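Local atomic coordinates of aminoglycoside phosphotransferase (Streptomyces rimosus, PDB entry 6FUC), a protein that probably transfers the gamma-phosphate of ATP to the 3''-hydroxyl of streptomycin, inactivating this aminoglycoside antibiotic. Residues 38-47 / 80-91; 58-69 / 116-127. All blocks are in the same frame, centred on the assembly; numbering follows the deposited sequence.

Overall arrangement
The two contacts sit in one kinase-like chain, with centres 21 Å apart and nearest atoms about 4 Å apart. They do not touch. Contact 1 pairs two neighbouring strands of the five-stranded antiparallel sheet of the N-terminal lobe. Contact 2 joins the end of helix 50-63, and the turn after it, to the end of helix 100-117 and the chain that follows. Helix 50-63 links them. It comes directly after strand 40-45, packs on the sheet, and offers Glu56 to Lys43. The pair is consistent with the lysine-glutamate bridge that in protein kinases helps position ATP. In contact 2, Leu117 touches His187, in the His-Gly-Asp motif that in this family marks the phosphotransfer site.

Contact 1 of 2, residues 38-47 / 80-91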
loop_
_atom_site.group_PDB
_atom_site.type_symbol
_atom_site.label_atom_id
_atom_site.label_comp_id
_atom_site.label_asym_id
_atom_site.label_seq_id
_atom_site.Cartn_x
_atom_site.Cartn_y
_atom_site.Cartn_z
ATOM N N GLY A 38 6.010 20.526 -6.399
ATOM C CA GLY A 38 5.204 19.571 -5.631
ATOM C C GLY A 38 4.141 18.818 -6.407
ATOM O O GLY A 38 3.437 18.028 -5.798
ATOM N N SER A 39 3.994 19.099 -7.699
ATOM C CA SER A 39 2.881 18.612 -8.468
ATOM C C SER A 39 3.074 17.268 -9.128
ATOM O O SER A 39 2.109 16.676 -9.622
ATOM C CB SER A 39 2.501 19.611 -9.545
ATOM O OG SER A 39 3.473 19.684 -10.566
ATOM N N ARG A 40 4.317 16.786 -9.183
ATOM C CA ARG A 40 4.613 15.507 -9.809
ATOM C C ARG A 40 5.526 14.698 -8.917
ATOM O O ARG A 40 6.382 15.262 -8.195
ATOM C CB ARG A 40 5.292 15.705 -11.186
ATOM C CG ARG A 40 4.429 16.476 -12.168
ATOM C CD ARG A 40 5.001 16.634 -13.584
ATOM N NE ARG A 40 4.018 17.501 -14.380
ATOM C CZ ARG A 40 3.630 17.324 -15.664
ATOM N NH1 ARG A 40 4.160 16.380 -16.410
ATOM N NH2 ARG A 40 2.669 18.079 -16.186
ATOM N N TYR A 41 5.320 13.385 -8.920
ATOM C CA TYR A 41 6.170 12.437 -8.258
ATOM C C TYR A 41 6.799 11.523 -9.284
ATOM O O TYR A 41 6.263 11.330 -10.380
ATOM C CB TYR A 41 5.394 11.607 -7.253
ATOM C CG TYR A 41 5.143 12.219 -5.914
ATOM C CD1 TYR A 41 4.147 13.125 -5.761
ATOM C CD2 TYR A 41 5.945 11.888 -4.824
ATOM C CE1 TYR A 41 3.873 13.695 -4.525
ATOM C CE2 TYR A 41 5.721 12.487 -3.554
ATOM C CZ TYR A 41 4.648 13.376 -3.443
ATOM O OH TYR A 41 4.352 13.890 -2.200
ATOM N N ALA A 42 7.934 10.924 -8.919
ATOM C CA ALA A 42 8.578 9.921 -9.774
ATOM C C ALA A 42 9.093 8.769 -8.914
ATOM O O ALA A 42 9.734 9.016 -7.875
ATOM C CB ALA A 42 9.668 10.459 -10.617
ATOM N N LYS A 43 8.889 7.563 -9.337
ATOM C CA LYS A 43 9.469 6.417 -8.683
ATOM C C LYS A 43 10.380 5.767 -9.654
ATOM O O LYS A 43 9.987 5.509 -10.807
ATOM C CB LYS A 43 8.364 5.455 -8.257
ATOM C CG LYS A 43 8.794 4.257 -7.520
ATOM C CD LYS A 43 7.601 3.550 -6.873
ATOM C CE LYS A 43 8.109 2.187 -6.377
ATOM N NZ LYS A 43 6.937 1.449 -5.812
ATOM N N CYS A 44 11.632 5.539 -9.246
ATOM C CA CYS A 44 12.599 4.923 -10.123
ATOM C C CYS A 44 13.161 3.677 -9.522
ATOM O O CYS A 44 13.331 3.606 -8.281
ATOM C CB CYS A 44 13.765 5.862 -10.415
ATOM S SG CYS A 44 13.305 7.429 -11.203
ATOM N N VAL A 45 13.513 2.724 -10.371
ATOM C CA VAL A 45 13.997 1.428 -9.937
ATOM C C VAL A 45 15.129 0.979 -10.830
ATOM O O VAL A 45 15.233 1.385 -12.021
ATOM C CB VAL A 45 12.862 0.341 -9.931
ATOM C CG1 VAL A 45 11.708 0.774 -9.035
ATOM C CG2 VAL A 45 12.415 -0.036 -11.351
ATOM N N PRO A 46 15.998 0.128 -10.294
ATOM C CA PRO A 46 17.038 -0.384 -11.141
ATOM C C PRO A 46 16.540 -1.429 -12.127
ATOM O O PRO A 46 15.402 -1.850 -12.093
ATOM C CB PRO A 46 18.063 -0.972 -10.153
ATOM C CG PRO A 46 17.395 -1.067 -8.868
ATOM C CD PRO A 46 16.170 -0.228 -8.879
ATOM N N ALA A 47 17.417 -1.835 -13.033
ATOM C CA ALA A 47 17.056 -2.704 -14.150
ATOM C C ALA A 47 16.307 -3.958 -13.701
ATOM O O ALA A 47 15.305 -4.332 -14.307
ATOM C CB ALA A 47 18.309 -3.071 -14.964
ATOM N N ALA A 80 19.182 1.830 -19.735
ATOM C CA ALA A 80 20.034 0.764 -19.268
ATOM C C ALA A 80 20.113 0.542 -17.755
ATOM O O ALA A 80 20.307 -0.602 -17.264
ATOM C CB ALA A 80 21.417 0.993 -19.854
ATOM N N ALA A 81 19.916 1.607 -17.023
ATOM C CA ALA A 81 20.039 1.571 -15.598
ATOM C C ALA A 81 18.688 1.426 -14.856
ATOM O O ALA A 81 18.657 1.479 -13.625
ATOM C CB ALA A 81 20.805 2.812 -15.152
ATOM N N GLY A 82 17.572 1.308 -15.578
ATOM C CA GLY A 82 16.289 1.001 -14.993
ATOM C C GLY A 82 15.179 1.852 -15.581
ATOM O O GLY A 82 15.192 2.154 -16.782
ATOM N N ALA A 83 14.232 2.210 -14.763
ATOM C CA ALA A 83 12.988 2.831 -15.260
ATOM C C ALA A 83 12.502 3.860 -14.248
ATOM O O ALA A 83 12.798 3.789 -13.033
ATOM C CB ALA A 83 11.886 1.805 -15.541
ATOM N N GLY A 84 11.745 4.814 -14.785
ATOM C CA GLY A 84 11.072 5.846 -13.991
ATOM C C GLY A 84 9.645 5.952 -14.369
ATOM O O GLY A 84 9.280 5.986 -15.541
ATOM N N LEU A 85 8.804 6.027 -13.329
ATOM C CA LEU A 85 7.366 6.170 -13.459
ATOM C C LEU A 85 6.982 7.526 -12.883
ATOM O O LEU A 85 7.127 7.746 -11.670
ATOM C CB LEU A 85 6.663 5.048 -12.696
ATOM C CG LEU A 85 5.187 5.132 -12.543
ATOM C CD1 LEU A 85 4.485 5.249 -13.870
ATOM C CD2 LEU A 85 4.631 3.964 -11.723
ATOM N N LEU A 86 6.520 8.429 -13.742
ATOM C CA LEU A 86 6.170 9.792 -13.321
ATOM C C LEU A 86 4.658 9.859 -13.178
ATOM O O LEU A 86 3.928 9.457 -14.089
ATOM C CB LEU A 86 6.663 10.824 -14.342
ATOM C CG LEU A 86 8.137 11.090 -14.419
ATOM C CD1 LEU A 86 8.953 9.923 -14.884
ATOM C CD2 LEU A 86 8.412 12.278 -15.306
ATOM N N THR A 87 4.159 10.353 -12.015
ATOM C CA THR A 87 2.762 10.445 -11.740
ATOM C C THR A 87 2.386 11.822 -11.172
ATOM O O THR A 87 3.213 12.541 -10.625
ATOM C CB THR A 87 2.327 9.336 -10.738
ATOM O OG1 THR A 87 3.162 9.412 -9.559
ATOM C CG2 THR A 87 2.405 7.917 -11.359
ATOM N N SER A 88 1.101 12.143 -11.306
ATOM C CA SER A 88 0.583 13.368 -10.699
ATOM C C SER A 88 0.501 13.181 -9.159
ATOM O O SER A 88 0.117 12.141 -8.644
ATOM C CB SER A 88 -0.744 13.736 -11.300
ATOM O OG SER A 88 -1.686 12.697 -11.113
ATOM N N THR A 89 0.769 14.282 -8.440
ATOM C CA THR A 89 0.488 14.321 -7.028
ATOM C C THR A 89 -0.979 14.204 -6.763
ATOM O O THR A 89 -1.784 14.874 -7.416
ATOM C CB THR A 89 1.010 15.639 -6.439
ATOM O OG1 THR A 89 2.414 15.625 -6.652
ATOM C CG2 THR A 89 0.667 15.839 -4.984
ATOM N N VAL A 90 -1.345 13.405 -5.751
ATOM C CA VAL A 90 -2.669 13.431 -5.178
ATOM C C VAL A 90 -2.603 14.453 -4.072
ATOM O O VAL A 90 -1.987 14.212 -3.042
ATOM C CB VAL A 90 -3.107 12.057 -4.699
ATOM C CG1 VAL A 90 -4.449 12.186 -4.012
ATOM C CG2 VAL A 90 -3.184 11.085 -5.888
ATOM N N GLU A 91 -3.171 15.636 -4.312
ATOM C CA GLU A 91 -3.020 16.718 -3.361
ATOM C C GLU A 91 -3.747 16.469 -2.061
ATOM O O GLU A 91 -4.873 15.982 -2.097
ATOM C CB GLU A 91 -3.452 18.031 -3.954
ATOM C CG GLU A 91 -2.709 18.433 -5.217
ATOM C CD GLU A 91 -1.297 18.968 -5.012
ATOM O OE1 GLU A 91 -0.890 19.336 -3.880
ATOM O OE2 GLU A 91 -0.580 19.047 -6.038
HETATM O O HOH W 1 20.239 -1.391 -12.507
#
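Tyr41 and Thr89 meet at the end of the strand pair, beside the turn at Gly38 and Ser39. The ring of Tyr41 turns its edge to Thr89, with OG1 near the ring plane and 3.2 Å from CD1. Thr89 OG1 stands beside its own backbone N (chi1 -62°) and donates to Gly38 O at 2.7 Å. Thr89 N also binds Ser39 O at 3.0 Å, with the donor well above the carbonyl plane. Thus Thr89 holds the turn before strand 40-45 by two bonds. Further along, Tyr41 with Thr87, Lys43 with Leu85 and Val45 with Ala83 are hydrogen-bonded antiparallel pairs. Their side chains share one face. Lys43, Val45, Ala83 and Leu85 reach helix 50-63 there, and the end of the Lys43 chain leads away from Leu85 to a salt bridge with Glu56. Ala42, Cys44 and Leu86 point to the other face, toward helix 4-12. Ala42 CB lies 4.1 Å from Leu86 CG. Cys44 SG lies 3.9 Å from Gly84 CA, where no side chain intervenes. The strands run at 163° to each other. Middle strand 40-45 and its neighbour 82-88 belong to the five-stranded sheet of the protein-kinase-like N-terminal lobe, with its characteristic lysine-glutamate bridge from strand to helix.

Contact 2 of 2, residues 58-69 / 116-127; sequences DRVSWLSTQDIP and RLHELPPEKCPF
Trp62 and Phe127 lead the contact between helix 50-63 of the kinase-like N-terminal lobe and the chain after helix 100-117 in the C-terminal lobe. The aromatic contacts come first. Phe127 turns its edge to the Trp62 face in an offset edge-to-face pair, planes at 74° and centroids 5.6 Å apart. Two CH-pi contacts add to it. Arg59 CG sits over the centre of the Phe127 ring, 3.6 Å from the centroid, and Pro126 CD lies over Trp62, 3.4 Å from CE2. Pro126 CB lies over the other face of Phe127. With chi1 at 178°, the indole of Trp62 extends opposite the backbone N and lies against Pro126. Cys125 SG makes an oblique sulfur-aromatic contact with the six-membered ring of Trp62.

Apolar contacts continue the seam. Leu120 CD1 touches Trp62 CH2 at 4.0 Å and also Leu63 and Ile68. Leu63 CD1 and Leu117 CD1 meet with the two side chains nearly at right angles.

Polar contacts close the far end. Asp67 OD2 forms a long salt bridge with Arg116 NH2 at 3.4 Å. The Arg116 chain bends at chi3 (69°), and its guanidinium grips Asp67 O end-on. Asp67 O lies in the guanidinium plane, 2.9 Å from NH2 and 3.0 Å from NH1 of Arg116.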
loop_
_atom_site.group_PDB
_atom_site.type_symbol
_atom_site.label_atom_id
_atom_site.label_comp_id
_atom_site.label_asym_id
_atom_site.label_seq_id
_atom_site.Cartn_x
_atom_site.Cartn_y
_atom_site.Cartn_z
ATOM N N ASP A 58 0.851 0.038 -14.726
ATOM C CA ASP A 58 -0.379 -0.511 -15.256
ATOM C C ASP A 58 -1.551 -0.415 -14.272
ATOM O O ASP A 58 -2.692 -0.159 -14.672
ATOM C CB ASP A 58 -0.150 -1.946 -15.710
ATOM C CG ASP A 58 0.806 -2.102 -16.867
ATOM O OD1 ASP A 58 1.089 -1.105 -17.599
ATOM O OD2 ASP A 58 1.262 -3.250 -17.079
ATOM N N ARG A 59 -1.256 -0.622 -12.991
ATOM C CA ARG A 59 -2.280 -0.496 -11.946
ATOM C C ARG A 59 -2.791 0.934 -11.848
ATOM O O ARG A 59 -3.996 1.177 -11.754
ATOM C CB ARG A 59 -1.711 -0.983 -10.647
ATOM C CG ARG A 59 -1.674 -2.517 -10.595
ATOM C CD ARG A 59 -0.683 -3.025 -9.566
ATOM N NE ARG A 59 -0.832 -4.452 -9.289
ATOM C CZ ARG A 59 -0.325 -5.366 -10.089
ATOM N NH1 ARG A 59 0.340 -5.064 -11.199
ATOM N NH2 ARG A 59 -0.582 -6.656 -9.831
ATOM N N VAL A 60 -1.879 1.914 -11.869
ATOM C CA VAL A 60 -2.296 3.316 -11.747
ATOM C C VAL A 60 -3.151 3.683 -12.963
ATOM O O VAL A 60 -4.228 4.292 -12.843
ATOM C CB VAL A 60 -1.063 4.239 -11.663
ATOM C CG1 VAL A 60 -1.475 5.700 -11.690
ATOM C CG2 VAL A 60 -0.216 3.933 -10.419
ATOM N N SER A 61 -2.630 3.335 -14.178
ATOM C CA SER A 61 -3.388 3.669 -15.358
ATOM C C SER A 61 -4.742 2.996 -15.417
ATOM O O SER A 61 -5.743 3.598 -15.800
ATOM C CB SER A 61 -2.545 3.336 -16.560
ATOM O OG SER A 61 -3.181 3.408 -17.633
ATOM N N TRP A 62 -4.822 1.720 -15.043
ATOM C CA TRP A 62 -6.103 1.038 -15.029
ATOM C C TRP A 62 -7.049 1.682 -14.017
ATOM O O TRP A 62 -8.241 1.892 -14.315
ATOM C CB TRP A 62 -5.931 -0.452 -14.766
ATOM C CG TRP A 62 -7.205 -1.191 -14.693
ATOM C CD1 TRP A 62 -7.981 -1.623 -15.732
ATOM C CD2 TRP A 62 -7.942 -1.558 -13.504
ATOM N NE1 TRP A 62 -9.097 -2.242 -15.274
ATOM C CE2 TRP A 62 -9.097 -2.245 -13.907
ATOM C CE3 TRP A 62 -7.689 -1.417 -12.146
ATOM C CZ2 TRP A 62 -9.992 -2.780 -12.983
ATOM C CZ3 TRP A 62 -8.604 -1.925 -11.230
ATOM C CH2 TRP A 62 -9.719 -2.580 -11.676
ATOM N N LEU A 63 -6.545 1.979 -12.828
ATOM C CA LEU A 63 -7.449 2.549 -11.803
ATOM C C LEU A 63 -8.026 3.858 -12.244
ATOM O O LEU A 63 -9.165 4.201 -11.861
ATOM C CB LEU A 63 -6.747 2.671 -10.448
ATOM C CG LEU A 63 -7.680 2.905 -9.268
ATOM C CD1 LEU A 63 -8.513 1.682 -8.950
ATOM C CD2 LEU A 63 -6.915 3.324 -8.056
ATOM N N SER A 64 -7.300 4.609 -13.079
ATOM C CA SER A 64 -7.811 5.863 -13.601
ATOM C C SER A 64 -9.061 5.665 -14.464
ATOM O O SER A 64 -9.707 6.658 -14.796
ATOM C CB SER A 64 -6.739 6.588 -14.439
ATOM O OG SER A 64 -6.570 6.084 -15.745
ATOM N N THR A 65 -9.368 4.438 -14.867
ATOM C CA THR A 65 -10.568 4.145 -15.668
ATOM C C THR A 65 -11.724 3.608 -14.809
ATOM O O THR A 65 -12.794 3.294 -15.346
ATOM C CB THR A 65 -10.282 3.136 -16.776
ATOM O OG1 THR A 65 -10.117 1.807 -16.244
ATOM C CG2 THR A 65 -9.099 3.485 -17.620
ATOM N N GLN A 66 -11.540 3.502 -13.496
ATOM C CA GLN A 66 -12.434 2.811 -12.584
ATOM C C GLN A 66 -13.215 3.725 -11.637
ATOM O O GLN A 66 -13.883 3.264 -10.729
ATOM C CB GLN A 66 -11.709 1.752 -11.786
ATOM C CG GLN A 66 -11.057 0.696 -12.665
ATOM C CD GLN A 66 -12.105 -0.073 -13.444
ATOM O OE1 GLN A 66 -12.984 -0.691 -12.826
ATOM N NE2 GLN A 66 -12.016 -0.058 -14.755
ATOM N N ASP A 67 -13.069 5.019 -11.835
ATOM C CA ASP A 67 -13.761 5.994 -10.941
ATOM C C ASP A 67 -13.398 5.860 -9.482
ATOM O O ASP A 67 -14.275 5.967 -8.602
ATOM C CB ASP A 67 -15.262 6.029 -11.154
ATOM C CG ASP A 67 -15.899 7.247 -10.617
ATOM O OD1 ASP A 67 -15.300 8.336 -10.555
ATOM O OD2 ASP A 67 -17.079 7.149 -10.287
ATOM N N ILE A 68 -12.136 5.579 -9.204
ATOM C CA ILE A 68 -11.570 5.541 -7.858
ATOM C C ILE A 68 -10.470 6.578 -7.840
ATOM O O ILE A 68 -9.593 6.550 -8.714
ATOM C CB ILE A 68 -10.965 4.170 -7.510
ATOM C CG1 ILE A 68 -11.985 3.042 -7.612
ATOM C CG2 ILE A 68 -10.332 4.197 -6.132
ATOM C CD1 ILE A 68 -13.190 3.147 -6.721
ATOM N N PRO A 69 -10.449 7.517 -6.889
ATOM C CA PRO A 69 -9.496 8.603 -6.984
ATOM C C PRO A 69 -8.067 8.151 -6.670
ATOM O O PRO A 69 -7.780 7.465 -5.700
ATOM C CB PRO A 69 -10.005 9.590 -5.923
ATOM C CG PRO A 69 -10.718 8.729 -4.903
ATOM C CD PRO A 69 -11.381 7.692 -5.757
ATOM N N ARG A 116 -15.898 1.633 -1.761
ATOM C CA ARG A 116 -16.061 1.826 -3.203
ATOM C C ARG A 116 -14.988 1.074 -3.987
ATOM O O ARG A 116 -15.287 0.410 -4.989
ATOM C CB ARG A 116 -16.064 3.305 -3.576
ATOM C CG ARG A 116 -17.293 4.027 -3.090
ATOM C CD ARG A 116 -17.203 5.526 -3.516
ATOM N NE ARG A 116 -17.332 5.670 -5.012
ATOM C CZ ARG A 116 -16.375 5.856 -5.944
ATOM N NH1 ARG A 116 -15.035 5.974 -5.691
ATOM N NH2 ARG A 116 -16.802 5.874 -7.187
ATOM N N LEU A 117 -13.737 1.148 -3.543
ATOM C CA LEU A 117 -12.676 0.396 -4.196
ATOM C C LEU A 117 -12.963 -1.102 -4.154
ATOM O O LEU A 117 -12.851 -1.831 -5.174
ATOM C CB LEU A 117 -11.347 0.717 -3.556
ATOM C CG LEU A 117 -10.148 -0.097 -3.973
ATOM C CD1 LEU A 117 -9.802 0.090 -5.441
ATOM C CD2 LEU A 117 -8.954 0.266 -3.112
ATOM N N HIS A 118 -13.363 -1.566 -2.961
ATOM C CA HIS A 118 -13.693 -2.940 -2.733
ATOM C C HIS A 118 -15.058 -3.391 -3.376
ATOM O O HIS A 118 -15.536 -4.523 -3.152
ATOM C CB HIS A 118 -13.746 -3.257 -1.259
ATOM C CG HIS A 118 -12.415 -3.239 -0.563
ATOM N ND1 HIS A 118 -12.285 -3.680 0.727
ATOM C CD2 HIS A 118 -11.170 -2.905 -0.974
ATOM C CE1 HIS A 118 -11.026 -3.594 1.094
ATOM N NE2 HIS A 118 -10.314 -3.097 0.078
ATOM N N GLU A 119 -15.707 -2.544 -4.057
ATOM C CA GLU A 119 -16.880 -2.896 -4.827
ATOM C C GLU A 119 -16.590 -2.994 -6.294
ATOM O O GLU A 119 -17.477 -3.461 -7.028
ATOM C CB GLU A 119 -18.036 -1.910 -4.533
ATOM C CG GLU A 119 -18.629 -2.263 -3.169
ATOM C CD GLU A 119 -19.745 -1.343 -2.750
ATOM O OE1 GLU A 119 -20.018 -0.351 -3.412
ATOM O OE2 GLU A 119 -20.346 -1.574 -1.706
ATOM N N LEU A 120 -15.385 -2.681 -6.766
ATOM C CA LEU A 120 -15.061 -2.994 -8.158
ATOM C C LEU A 120 -15.218 -4.493 -8.381
ATOM O O LEU A 120 -14.863 -5.277 -7.522
ATOM C CB LEU A 120 -13.635 -2.580 -8.485
ATOM C CG LEU A 120 -13.362 -1.066 -8.465
ATOM C CD1 LEU A 120 -11.915 -0.837 -8.811
ATOM C CD2 LEU A 120 -14.295 -0.315 -9.392
ATOM N N PRO A 121 -15.765 -4.947 -9.515
ATOM C CA PRO A 121 -15.978 -6.382 -9.693
ATOM C C PRO A 121 -14.687 -7.162 -9.802
ATOM O O PRO A 121 -13.913 -6.934 -10.706
ATOM C CB PRO A 121 -16.807 -6.457 -10.995
ATOM C CG PRO A 121 -16.552 -5.156 -11.658
ATOM C CD PRO A 121 -16.298 -4.157 -10.609
ATOM N N PRO A 122 -14.404 -8.044 -8.856
ATOM C CA PRO A 122 -13.028 -8.542 -8.806
ATOM C C PRO A 122 -12.627 -9.373 -9.979
ATOM O O PRO A 122 -11.447 -9.404 -10.373
ATOM C CB PRO A 122 -12.956 -9.299 -7.471
ATOM C CG PRO A 122 -14.285 -9.522 -7.087
ATOM C CD PRO A 122 -15.177 -8.479 -7.680
ATOM N N GLU A 123 -13.592 -10.091 -10.563
ATOM C CA GLU A 123 -13.304 -10.942 -11.735
ATOM C C GLU A 123 -12.930 -10.096 -12.968
ATOM O O GLU A 123 -12.352 -10.668 -13.901
ATOM C CB GLU A 123 -14.471 -11.864 -12.048
ATOM C CG GLU A 123 -15.682 -11.261 -12.700
ATOM C CD GLU A 123 -16.553 -10.310 -11.875
ATOM O OE1 GLU A 123 -16.330 -10.078 -10.652
ATOM O OE2 GLU A 123 -17.559 -9.862 -12.494
ATOM N N LYS A 124 -13.221 -8.802 -12.952
ATOM C CA LYS A 124 -12.863 -7.929 -14.053
ATOM C C LYS A 124 -11.531 -7.230 -13.811
ATOM O O LYS A 124 -11.049 -6.498 -14.681
ATOM C CB LYS A 124 -13.972 -6.936 -14.302
ATOM C CG LYS A 124 -15.305 -7.668 -14.603
ATOM C CD LYS A 124 -16.321 -6.658 -15.104
ATOM C CE LYS A 124 -17.750 -7.183 -15.128
ATOM N NZ LYS A 124 -17.860 -8.609 -15.286
ATOM N N CYS A 125 -10.968 -7.400 -12.659
ATOM C CA CYS A 125 -9.684 -6.743 -12.401
ATOM C C CYS A 125 -8.602 -7.485 -13.127
ATOM O O CYS A 125 -8.484 -8.671 -12.985
ATOM C CB CYS A 125 -9.401 -6.747 -10.895
ATOM S SG CYS A 125 -7.962 -5.794 -10.439
ATOM N N PRO A 126 -7.713 -6.788 -13.850
ATOM C CA PRO A 126 -6.588 -7.465 -14.480
ATOM C C PRO A 126 -5.539 -7.986 -13.508
ATOM O O PRO A 126 -4.671 -8.783 -13.892
ATOM C CB PRO A 126 -5.891 -6.297 -15.307
ATOM C CG PRO A 126 -6.968 -5.368 -15.532
ATOM C CD PRO A 126 -7.819 -5.369 -14.325
ATOM N N PHE A 127 -5.595 -7.503 -12.282
ATOM C CA PHE A 127 -4.466 -7.651 -11.336
ATOM C C PHE A 127 -4.891 -8.485 -10.136
ATOM O O PHE A 127 -6.042 -8.429 -9.677
ATOM C CB PHE A 127 -4.063 -6.266 -10.840
ATOM C CG PHE A 127 -3.804 -5.309 -11.967
ATOM C CD1 PHE A 127 -2.727 -5.447 -12.758
ATOM C CD2 PHE A 127 -4.694 -4.298 -12.231
ATOM C CE1 PHE A 127 -2.482 -4.584 -13.821
ATOM C CE2 PHE A 127 -4.477 -3.429 -13.283
ATOM C CZ PHE A 127 -3.381 -3.574 -14.102
#